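Long-range contact in protein NAGD (PDB 2C4N), which hydrolyses the phosphate from ribonucleoside 5'-monophosphates and probably a broad range of other phosphorylated substrates, using magnesium or another divalent metal ion: residues V199-R204 against S222-L227. Numbering follows the deposited sequence.
Sequences VGDNLR and SGVSSL. With MG (magnesium ion), chain B; PO4 (phosphate ion), chain C.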
loop_
_atom_site.group_PDB
_atom_site.type_symbol
_atom_site.label_atom_id
_atom_site.label_comp_id
_atom_site.label_asym_id
_atom_site.label_seq_id
_atom_site.Cartn_x
_atom_site.Cartn_y
_atom_site.Cartn_z
ATOM N N VAL A 199 -26.376 -8.371 13.290
ATOM C CA VAL A 199 -25.633 -8.913 14.420
ATOM C C VAL A 199 -24.359 -9.526 13.844
ATOM O O VAL A 199 -24.419 -10.315 12.902
ATOM C CB VAL A 199 -26.431 -10.026 15.151
ATOM C CG1 VAL A 199 -25.630 -10.551 16.331
ATOM C CG2 VAL A 199 -27.775 -9.492 15.621
ATOM N N GLY A 200 -23.208 -9.153 14.392
ATOM C CA GLY A 200 -21.958 -9.698 13.887
ATOM C C GLY A 200 -20.864 -9.706 14.931
ATOM O O GLY A 200 -20.995 -9.064 15.974
ATOM N N ASP A 201 -19.779 -10.423 14.649
ATOM C CA ASP A 201 -18.664 -10.520 15.586
ATOM C C ASP A 201 -17.422 -9.759 15.136
ATOM O O ASP A 201 -16.467 -9.628 15.902
ATOM C CB ASP A 201 -18.276 -11.982 15.794
ATOM C CG ASP A 201 -17.765 -12.622 14.525
ATOM O OD1 ASP A 201 -18.502 -12.568 13.525
ATOM O OD2 ASP A 201 -16.638 -13.168 14.523
ATOM N N ASN A 202 -17.425 -9.268 13.899
ATOM C CA ASN A 202 -16.270 -8.544 13.377
ATOM C C ASN A 202 -16.546 -7.057 13.164
ATOM O O ASN A 202 -17.283 -6.673 12.255
ATOM C CB ASN A 202 -15.818 -9.159 12.051
ATOM C CG ASN A 202 -14.427 -8.706 11.647
ATOM O OD1 ASN A 202 -13.999 -7.607 11.997
ATOM N ND2 ASN A 202 -13.720 -9.548 10.904
ATOM N N LEU A 203 -15.933 -6.222 13.995
ATOM C CA LEU A 203 -16.110 -4.781 13.900
ATOM C C LEU A 203 -15.772 -4.236 12.522
ATOM O O LEU A 203 -16.453 -3.346 12.017
ATOM C CB LEU A 203 -15.230 -4.077 14.940
ATOM C CG LEU A 203 -15.749 -4.025 16.381
ATOM C CD1 LEU A 203 -14.613 -3.675 17.326
ATOM C CD2 LEU A 203 -16.868 -2.997 16.481
ATOM N N ARG A 204 -14.722 -4.780 11.918
ATOM C CA ARG A 204 -14.264 -4.310 10.616
ATOM C C ARG A 204 -15.030 -4.811 9.400
ATOM O O ARG A 204 -14.744 -4.393 8.280
ATOM C CB ARG A 204 -12.771 -4.616 10.466
ATOM C CG ARG A 204 -11.940 -3.927 11.537
ATOM C CD ARG A 204 -10.454 -4.231 11.442
ATOM N NE ARG A 204 -9.739 -3.664 12.585
ATOM C CZ ARG A 204 -9.517 -2.365 12.769
ATOM N NH1 ARG A 204 -9.946 -1.476 11.879
ATOM N NH2 ARG A 204 -8.887 -1.947 13.860
ATOM N N SER A 222 -18.330 -13.207 20.887
ATOM C CA SER A 222 -18.067 -14.631 20.749
ATOM C C SER A 222 -17.170 -14.991 19.568
ATOM O O SER A 222 -16.889 -16.169 19.343
ATOM C CB SER A 222 -19.400 -15.376 20.629
ATOM O OG SER A 222 -20.199 -14.804 19.602
ATOM N N GLY A 223 -16.716 -13.982 18.827
ATOM C CA GLY A 223 -15.869 -14.240 17.675
ATOM C C GLY A 223 -14.574 -13.443 17.570
ATOM O O GLY A 223 -13.815 -13.330 18.534
ATOM N N VAL A 224 -14.335 -12.878 16.390
ATOM C CA VAL A 224 -13.122 -12.120 16.106
ATOM C C VAL A 224 -12.847 -10.906 16.981
ATOM O O VAL A 224 -11.796 -10.819 17.614
ATOM C CB VAL A 224 -13.096 -11.654 14.627
ATOM C CG1 VAL A 224 -11.872 -10.788 14.371
ATOM C CG2 VAL A 224 -13.099 -12.859 13.704
ATOM N N SER A 225 -13.778 -9.960 17.008
ATOM C CA SER A 225 -13.582 -8.740 17.787
ATOM C C SER A 225 -13.755 -8.892 19.292
ATOM O O SER A 225 -14.548 -9.710 19.770
ATOM C CB SER A 225 -14.525 -7.646 17.282
ATOM O OG SER A 225 -14.181 -7.247 15.967
ATOM N N SER A 226 -13.002 -8.085 20.034
ATOM C CA SER A 226 -13.074 -8.086 21.488
ATOM C C SER A 226 -13.559 -6.716 21.949
ATOM O O SER A 226 -13.462 -5.724 21.218
ATOM C CB SER A 226 -11.709 -8.397 22.095
ATOM O OG SER A 226 -10.783 -7.386 21.764
ATOM N N LEU A 227 -14.070 -6.659 23.169
ATOM C CA LEU A 227 -14.613 -5.424 23.707
ATOM C C LEU A 227 -13.700 -4.204 23.653
ATOM O O LEU A 227 -14.149 -3.109 23.305
ATOM C CB LEU A 227 -15.086 -5.655 25.144
ATOM C CG LEU A 227 -15.823 -4.476 25.791
ATOM C CD1 LEU A 227 -17.013 -4.100 24.923
ATOM C CD2 LEU A 227 -16.270 -4.839 27.203
HETATM MG MG MG B . -18.230 -13.675 11.563
HETATM P P PO4 C . -15.692 -11.803 7.716
HETATM O O1 PO4 C . -16.170 -13.170 7.389
HETATM O O2 PO4 C . -14.600 -11.887 8.715
HETATM O O3 PO4 C . -15.186 -11.150 6.486
HETATM O O4 PO4 C . -16.812 -11.005 8.272
HETATM O O HOH W 1 -15.979 -14.121 12.002
HETATM O O HOH W 2 -17.818 -11.556 10.723
#
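The magnesium site of this HAD-superfamily phosphatase sits where D201 meets the loop of G223, V224 and S225. D201 OD1 binds the magnesium ion at 2.3 Å, while OD2 turns to the loop and takes the N-H of V224 at 3.0 Å on its anti lone pair, nearly straight at 168°. Water 1, itself a magnesium ligand, donates to the same OD2, so both carboxylate oxygens are engaged and the plane of the group is fixed. The chi1 of D201, 64°, sets CG between the backbone N and the carbonyl carbon, and from there OD2 also lies 3.4 Å from G223 CA and against V224 CG2. D9, at the end of strand 5-9, and the carbonyl of D11 just beyond it complete the protein ligands of the metal.

In the Rossmann-like HAD core, strands 196-200 and 216-220 run side by side in the parallel sheet, and the contact forms just past their C-terminal ends, where the active site lies. The D201 carbonyl O accepts from S225 N at 2.9 Å, so D201 grips consecutive loop N-H groups, V224 with its carboxylate and S225 with its backbone carbonyl. S225 then reaches the start of helix 203-212: its OG, anti to the carbonyl carbon, accepts the L203 N-H at 2.8 Å, almost perfectly in line at 178°. L203 lays CB, CG and CD1 along this hydroxyl.

N202 is the N-cap of that helix, OD1 accepting from R204 N. Its ND2 passes V224 CG1. A weak hydrogen bond of 3.3 Å runs from N202 ND2 to O2 of a bound phosphate ion, probably from the crystallisation liquor, consistent with the substrate-binding role inferred for N202. K176 and T205 hold the same phosphate, and water 2 links it to the magnesium.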